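Local coordinates for antifreeze protein type II (Clupea harengus, PDB 2PY2) that probably binds the surface of ice crystals in a calcium-dependent way, keeping them from growing and so protecting herring from freezing, at residues Y85-A90 with K110-T115. Numbering follows the deposited sequence.
With CA (calcium ion), chain G.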
loop_
_atom_site.group_PDB
_atom_site.type_symbol
_atom_site.label_atom_id
_atom_site.label_comp_id
_atom_site.label_asym_id
_atom_site.label_seq_id
_atom_site.Cartn_x
_atom_site.Cartn_y
_atom_site.Cartn_z
ATOM N N TYR A 85 -4.825 -10.403 5.542
ATOM C CA TYR A 85 -3.387 -10.571 5.642
ATOM C C TYR A 85 -2.786 -9.272 6.138
ATOM O O TYR A 85 -3.298 -8.194 5.832
ATOM C CB TYR A 85 -2.796 -10.905 4.269
ATOM C CG TYR A 85 -1.280 -10.884 4.226
ATOM C CD1 TYR A 85 -0.532 -12.000 4.596
ATOM C CD2 TYR A 85 -0.594 -9.740 3.825
ATOM C CE1 TYR A 85 0.865 -11.975 4.562
ATOM C CE2 TYR A 85 0.793 -9.703 3.793
ATOM C CZ TYR A 85 1.517 -10.820 4.160
ATOM O OH TYR A 85 2.893 -10.775 4.131
ATOM N N ALA A 86 -1.713 -9.385 6.916
ATOM C CA ALA A 86 -1.003 -8.225 7.436
ATOM C C ALA A 86 0.473 -8.576 7.619
ATOM O O ALA A 86 0.828 -9.741 7.793
ATOM C CB ALA A 86 -1.609 -7.784 8.764
ATOM N N ASP A 87 1.329 -7.561 7.576
ATOM C CA ASP A 87 2.760 -7.752 7.752
ATOM C C ASP A 87 3.273 -6.664 8.695
ATOM O O ASP A 87 4.271 -6.006 8.426
ATOM C CB ASP A 87 3.464 -7.682 6.387
ATOM C CG ASP A 87 4.954 -7.972 6.479
ATOM O OD1 ASP A 87 5.351 -8.819 7.307
ATOM O OD2 ASP A 87 5.728 -7.366 5.708
ATOM N N TRP A 88 2.579 -6.492 9.818
ATOM C CA TRP A 88 2.938 -5.474 10.797
ATOM C C TRP A 88 4.324 -5.602 11.423
ATOM O O TRP A 88 4.785 -6.702 11.740
ATOM C CB TRP A 88 1.912 -5.452 11.935
ATOM C CG TRP A 88 0.515 -5.147 11.504
ATOM C CD1 TRP A 88 -0.578 -5.962 11.611
ATOM C CD2 TRP A 88 0.047 -3.922 10.934
ATOM N NE1 TRP A 88 -1.699 -5.318 11.147
ATOM C CE2 TRP A 88 -1.342 -4.063 10.726
ATOM C CE3 TRP A 88 0.668 -2.716 10.581
ATOM C CZ2 TRP A 88 -2.122 -3.042 10.180
ATOM C CZ3 TRP A 88 -0.112 -1.700 10.038
ATOM C CH2 TRP A 88 -1.492 -1.873 9.844
ATOM N N CYS A 89 4.984 -4.462 11.593
ATOM C CA CYS A 89 6.282 -4.430 12.244
ATOM C C CYS A 89 5.992 -4.705 13.717
ATOM O O CYS A 89 4.834 -4.693 14.141
ATOM C CB CYS A 89 6.920 -3.045 12.136
ATOM S SG CYS A 89 7.568 -2.549 10.502
ATOM N N ALA A 90 7.041 -4.934 14.500
ATOM C CA ALA A 90 6.868 -5.181 15.926
ATOM C C ALA A 90 6.182 -3.971 16.554
ATOM O O ALA A 90 6.544 -2.832 16.259
ATOM C CB ALA A 90 8.229 -5.411 16.585
ATOM N N LYS A 110 11.478 -3.992 6.993
ATOM C CA LYS A 110 10.684 -3.812 5.777
ATOM C C LYS A 110 9.257 -4.347 5.945
ATOM O O LYS A 110 8.753 -5.092 5.106
ATOM C CB LYS A 110 11.369 -4.504 4.589
ATOM C CG LYS A 110 12.785 -4.011 4.302
ATOM C CD LYS A 110 12.814 -2.522 3.982
ATOM C CE LYS A 110 14.209 -2.060 3.559
ATOM N NZ LYS A 110 14.197 -0.636 3.121
ATOM N N CYS A 111 8.608 -3.934 7.029
ATOM C CA CYS A 111 7.250 -4.364 7.358
ATOM C C CYS A 111 6.259 -3.193 7.325
ATOM O O CYS A 111 6.609 -2.083 6.910
ATOM C CB CYS A 111 7.257 -5.002 8.745
ATOM S SG CYS A 111 8.500 -4.218 9.818
ATOM N N TRP A 112 5.032 -3.440 7.777
ATOM C CA TRP A 112 3.997 -2.400 7.781
ATOM C C TRP A 112 3.958 -1.601 9.070
ATOM O O TRP A 112 4.182 -2.122 10.165
ATOM C CB TRP A 112 2.608 -2.994 7.571
ATOM C CG TRP A 112 2.374 -3.729 6.285
ATOM C CD1 TRP A 112 3.280 -4.007 5.305
ATOM C CD2 TRP A 112 1.148 -4.342 5.886
ATOM N NE1 TRP A 112 2.692 -4.763 4.319
ATOM C CE2 TRP A 112 1.382 -4.985 4.654
ATOM C CE3 TRP A 112 -0.129 -4.412 6.457
ATOM C CZ2 TRP A 112 0.382 -5.696 3.979
ATOM C CZ3 TRP A 112 -1.122 -5.122 5.784
ATOM C CH2 TRP A 112 -0.858 -5.753 4.559
ATOM N N ASN A 113 3.625 -0.326 8.928
ATOM C CA ASN A 113 3.548 0.576 10.055
ATOM C C ASN A 113 2.403 1.554 9.764
ATOM O O ASN A 113 2.332 2.075 8.651
ATOM C CB ASN A 113 4.879 1.317 10.140
ATOM C CG ASN A 113 5.008 2.150 11.372
ATOM O OD1 ASN A 113 4.150 2.978 11.665
ATOM N ND2 ASN A 113 6.099 1.951 12.106
ATOM N N ASP A 114 1.482 1.779 10.706
ATOM C CA ASP A 114 0.447 2.770 10.408
ATOM C C ASP A 114 1.100 4.131 10.666
ATOM O O ASP A 114 1.772 4.330 11.668
ATOM C CB ASP A 114 -0.875 2.533 11.198
ATOM C CG ASP A 114 -0.694 2.318 12.702
ATOM O OD1 ASP A 114 0.406 2.016 13.180
ATOM O OD2 ASP A 114 -1.708 2.421 13.424
ATOM N N THR A 115 0.959 5.060 9.730
ATOM C CA THR A 115 1.638 6.341 9.881
ATOM C C THR A 115 0.758 7.518 9.487
ATOM O O THR A 115 -0.252 7.346 8.816
ATOM C CB THR A 115 3.000 6.337 9.075
ATOM O OG1 THR A 115 2.941 7.207 7.941
ATOM C CG2 THR A 115 3.338 4.934 8.612
HETATM CA CA CA G . 2.370 3.346 13.819
HETATM O O HOH W 1 4.675 -6.355 3.125
HETATM O O HOH W 2 8.627 -7.937 5.948
HETATM O O HOH W 3 4.819 4.342 13.869
#
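W112, on strand 111-115 of this C-type lectin fold, lays its indole against the Y85-D87 backbone of the long loop ahead of strand 101-106. W112 CB lies 3.6 Å from W88 CE3. CG is anti to the carbonyl carbon (chi1 -61°), which brings it near D87 O, and CD1 passes the same oxygen. D87 CB sits 3.7 Å from the centroid of the W112 five-membered ring and 12° off its normal, a CH-pi contact over the face of the ring. NE1 donates to a water that in turn donates to D87 OD2, linking the two side chains at their polar ends. Farther out, D87 N stands over the indole, W112 CZ3 comes within 3.5 Å of A86 CA, CH2 approaches Y85 O, and CZ2 reaches CE2 of the Y85 ring. The W112 edge also points at the W88 face, an edge-to-face pair with planes at 84°. M104 and I64 touch W112 from the sheet.

A single beta bridge pairs W88 with W112: W112 N donates to D87 O (2.8 Å) and C89 N to W112 O (2.9 Å), D87 and C89 flanking W88. Beside it, the C89-C111 disulfide ties loop to strand. Immediately after W112, N113 and D114 join Q92, D94 and E99 around calcium. D114 binds the ion twice, through its backbone O at 2.4 Å and carboxylate OD1 at 2.5 Å, while its OD2 accepts a hydrogen bond from T95 N.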